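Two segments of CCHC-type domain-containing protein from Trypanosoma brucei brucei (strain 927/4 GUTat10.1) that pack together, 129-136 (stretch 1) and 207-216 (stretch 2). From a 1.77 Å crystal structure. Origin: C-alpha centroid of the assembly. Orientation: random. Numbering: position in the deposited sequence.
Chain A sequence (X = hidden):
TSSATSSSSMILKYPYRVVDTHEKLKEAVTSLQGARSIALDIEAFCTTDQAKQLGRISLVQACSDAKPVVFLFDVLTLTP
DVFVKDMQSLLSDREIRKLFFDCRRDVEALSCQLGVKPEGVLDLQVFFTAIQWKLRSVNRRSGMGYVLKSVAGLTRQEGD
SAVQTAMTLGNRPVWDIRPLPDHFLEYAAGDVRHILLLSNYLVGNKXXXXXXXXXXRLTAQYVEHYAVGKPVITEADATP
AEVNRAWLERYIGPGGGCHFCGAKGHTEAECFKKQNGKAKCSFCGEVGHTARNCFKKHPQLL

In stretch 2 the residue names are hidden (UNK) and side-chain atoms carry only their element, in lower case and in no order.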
# COMPACT_ATOMS: atom_id res chain seq x y z
N THR A 129 -8.94 3.84 -3.50
CA THR A 129 -9.99 3.45 -4.45
C THR A 129 -11.37 3.79 -3.92
O THR A 129 -12.21 4.29 -4.67
CB THR A 129 -9.88 1.96 -4.77
OG1 THR A 129 -8.63 1.74 -5.43
CG2 THR A 129 -11.01 1.53 -5.70
N ALA A 130 -11.63 3.57 -2.62
CA ALA A 130 -12.95 3.83 -2.06
C ALA A 130 -13.32 5.30 -2.19
O ALA A 130 -14.49 5.64 -2.41
CB ALA A 130 -13.00 3.40 -0.59
N ILE A 131 -12.32 6.17 -2.06
CA ILE A 131 -12.54 7.60 -2.26
C ILE A 131 -12.95 7.87 -3.70
O ILE A 131 -13.93 8.57 -3.97
CB ILE A 131 -11.28 8.38 -1.87
CG1 ILE A 131 -11.07 8.30 -0.35
CG2 ILE A 131 -11.34 9.85 -2.35
CD1 ILE A 131 -9.74 8.84 0.13
N GLN A 132 -12.20 7.30 -4.66
CA GLN A 132 -12.57 7.47 -6.06
C GLN A 132 -13.93 6.88 -6.36
O GLN A 132 -14.65 7.39 -7.23
CB GLN A 132 -11.54 6.82 -6.99
CG GLN A 132 -10.14 7.21 -6.66
CD GLN A 132 -10.00 8.69 -6.45
OE1 GLN A 132 -10.43 9.51 -7.28
NE2 GLN A 132 -9.42 9.06 -5.34
N TRP A 133 -14.29 5.78 -5.70
CA TRP A 133 -15.60 5.19 -5.88
C TRP A 133 -16.69 6.13 -5.39
O TRP A 133 -17.67 6.38 -6.10
CB TRP A 133 -15.68 3.85 -5.14
CG TRP A 133 -17.05 3.27 -5.15
CD1 TRP A 133 -17.97 3.27 -4.13
CD2 TRP A 133 -17.68 2.66 -6.26
NE1 TRP A 133 -19.12 2.65 -4.55
CE2 TRP A 133 -18.98 2.28 -5.85
CE3 TRP A 133 -17.28 2.39 -7.56
CZ2 TRP A 133 -19.86 1.64 -6.70
CZ3 TRP A 133 -18.15 1.75 -8.40
CH2 TRP A 133 -19.44 1.39 -7.97
N LYS A 134 -16.56 6.64 -4.15
CA LYS A 134 -17.59 7.51 -3.60
C LYS A 134 -17.77 8.78 -4.44
O LYS A 134 -18.89 9.25 -4.62
CB LYS A 134 -17.24 7.89 -2.16
CG LYS A 134 -18.21 8.87 -1.54
CD LYS A 134 -18.01 8.95 -0.05
CE LYS A 134 -19.06 9.85 0.58
NZ LYS A 134 -20.34 9.10 0.62
N LEU A 135 -16.67 9.34 -4.94
CA LEU A 135 -16.75 10.58 -5.70
C LEU A 135 -17.08 10.36 -7.17
O LEU A 135 -17.70 11.23 -7.78
CB LEU A 135 -15.43 11.35 -5.60
CG LEU A 135 -15.01 11.78 -4.21
CD1 LEU A 135 -13.63 12.41 -4.21
CD2 LEU A 135 -16.03 12.71 -3.61
N ARG A 136 -16.64 9.25 -7.78
CA ARG A 136 -16.66 9.13 -9.23
C ARG A 136 -17.11 7.78 -9.77
O ARG A 136 -17.18 7.62 -10.99
CB ARG A 136 -15.27 9.43 -9.81
CG ARG A 136 -14.64 10.71 -9.37
CD ARG A 136 -13.14 10.59 -9.45
NE ARG A 136 -12.73 10.04 -10.72
CZ ARG A 136 -11.50 9.63 -11.01
NH1 ARG A 136 -11.23 9.16 -12.22
NH2 ARG A 136 -10.54 9.68 -10.10
N UNK A 207 -11.49 15.63 6.79
CA UNK A 207 -11.95 16.03 5.47
C UNK A 207 -11.77 14.96 4.39
O UNK A 207 -11.92 15.26 3.20
o UNK A 207 -10.80 18.51 7.08
o UNK A 207 -12.37 19.30 5.78
c UNK A 207 -11.48 18.46 6.04
c UNK A 207 -11.24 17.32 5.05
N UNK A 208 -11.47 13.71 4.75
CA UNK A 208 -11.50 12.61 3.79
C UNK A 208 -12.94 12.10 3.77
O UNK A 208 -13.50 11.87 4.84
c UNK A 208 -9.10 11.99 3.88
c UNK A 208 -10.74 10.22 3.37
c UNK A 208 -10.49 11.51 4.16
N UNK A 209 -13.56 11.90 2.61
CA UNK A 209 -15.01 11.64 2.56
C UNK A 209 -15.45 10.19 2.73
O UNK A 209 -16.65 9.91 2.59
c UNK A 209 -12.98 12.00 1.26
c UNK A 209 -14.16 11.81 0.37
c UNK A 209 -15.36 12.13 1.15
N UNK A 210 -14.53 9.27 2.99
CA UNK A 210 -14.86 7.89 3.31
C UNK A 210 -14.41 7.60 4.73
O UNK A 210 -13.33 8.05 5.14
c UNK A 210 -14.56 5.49 2.64
c UNK A 210 -14.21 6.92 2.30
c UNK A 210 -14.69 7.26 0.90
N UNK A 211 -15.24 6.87 5.48
CA UNK A 211 -14.96 6.57 6.89
C UNK A 211 -13.90 5.48 7.01
O UNK A 211 -13.94 4.48 6.30
c UNK A 211 -16.25 6.09 7.58
o UNK A 211 -18.53 6.83 7.45
c UNK A 211 -17.33 7.16 7.65
o UNK A 211 -16.99 8.32 7.93
N UNK A 212 -12.94 5.68 7.92
CA UNK A 212 -11.89 4.68 8.09
C UNK A 212 -12.48 3.34 8.52
O UNK A 212 -12.00 2.29 8.11
c UNK A 212 -10.83 5.19 9.08
c UNK A 212 -10.33 6.54 8.64
c UNK A 212 -11.41 5.31 10.44
N UNK A 213 -13.55 3.36 9.32
CA UNK A 213 -14.16 2.12 9.78
C UNK A 213 -14.71 1.32 8.59
O UNK A 213 -14.59 0.09 8.53
c UNK A 213 -15.26 2.42 10.80
c UNK A 213 -14.67 2.91 12.10
c UNK A 213 -16.07 1.19 11.05
N UNK A 214 -15.32 2.03 7.63
CA UNK A 214 -15.82 1.36 6.44
C UNK A 214 -14.70 0.67 5.68
O UNK A 214 -14.85 -0.47 5.24
c UNK A 214 -16.51 2.36 5.52
N UNK A 215 -13.57 1.35 5.54
CA UNK A 215 -12.46 0.75 4.80
C UNK A 215 -11.82 -0.38 5.61
O UNK A 215 -11.33 -1.36 5.04
c UNK A 215 -10.33 1.21 3.57
c UNK A 215 -11.43 1.82 4.42
c UNK A 215 -12.11 2.95 3.65
N UNK A 216 -11.85 -0.27 6.94
CA UNK A 216 -11.34 -1.37 7.75
C UNK A 216 -12.18 -2.62 7.52
O UNK A 216 -11.63 -3.72 7.38
o UNK A 216 -11.44 0.32 11.72
o UNK A 216 -9.27 0.44 11.83
c UNK A 216 -10.32 0.27 11.19
c UNK A 216 -10.23 -0.09 9.70
c UNK A 216 -11.36 -0.99 9.24

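Position 207 carries two side-chain carbons, the second bearing two oxygens, and lies out of reach of stretch 1. That is a carboxylate one methylene from the backbone, hence aspartate, D207. Its exposed setting suits a charged group.

At position 208 one carbon carries two more, a fork at the first side-chain atom. One of the branches lies 3.7 Å from CD1 of I131, the far tip of that isoleucine. Three carbons branched at CB make valine, V208, and the atom in question is its CG1. A short apolar side chain suits a place where its partner is a methyl group.

Position 209 has three carbons that close a ring onto the backbone N. One ring carbon stands 4.4 Å from I131 CG2 and 4.5 Å from L135 CD2, so the ring meets two residues one helical turn apart. The carbonyl matters too, for the backbone O of 209 is 3.1 Å from K134 CD, a close approach to a methylene carbon, not a hydrogen bond. Only proline closes such a ring: this is P209, and the ring carbon is its CG. Proline fits a loop with phi of -86°, and its compact ring offers hydrocarbon to the helix.

Position 210 again shows one carbon carrying two, and here the CA-to-CB bond points toward the helix. One branch lies 3.8 Å from I131 CA and 3.7 Å from A130 O; the other is 4.2 Å from A130 CB. The residue is valine, V210, those branches being CG2 and CG1 respectively. CG2 also comes within 3.8 Å of K134 CD. Buried and without polar side-chain atoms, valine can lie close against the helix backbone without leaving a polar group unpaired.

Position 211 has two carbons, the second with two oxygens, out of reach of stretch 1: aspartate, D211. It occupies the N-cap position, a common site for this residue, yet its side chain makes no capping bond. Its carbonyl O does accept from the backbone N of position 215, at 3.2 Å.

Positions 212 and 213 each have one carbon carrying two, and neither reaches stretch 1. Both are valines, V212 with chi1 in m and V213 in t; a helix's first turn can hold such branched side chains, which have no polar atom to satisfy. Position 214 has a single side-chain carbon, again out of reach, and is alanine, A214, a small residue readily accommodated in a helix.

Position 215 forks from its first carbon, and one branch lies 4.4 Å from A130 CB. It is valine, V215, the branch being CG2; buried, it adds hydrocarbon beside the small alanine.

Position 216 has three carbons in line, the third bearing two oxygens, out of reach of stretch 1: glutamate, E216. Its partly exposed place suits a charged side chain, and OE2 is hydrogen-bonded elsewhere in the structure.

The contact is therefore a small apolar one, burying 313 Å² with no hydrogen bond across it. V210 CA and I131 CA are 6.0 Å apart, the nearest backbone approach, while P209 has the largest area covered. A130 contributes a short side chain facing V210 and V215, while K134 lays its aliphatic chain over the loop. Release of water from such apolar surfaces generally favours van der Waals packing of this kind.

Stretch 2, residues 207-216: DVPVDVVAVE
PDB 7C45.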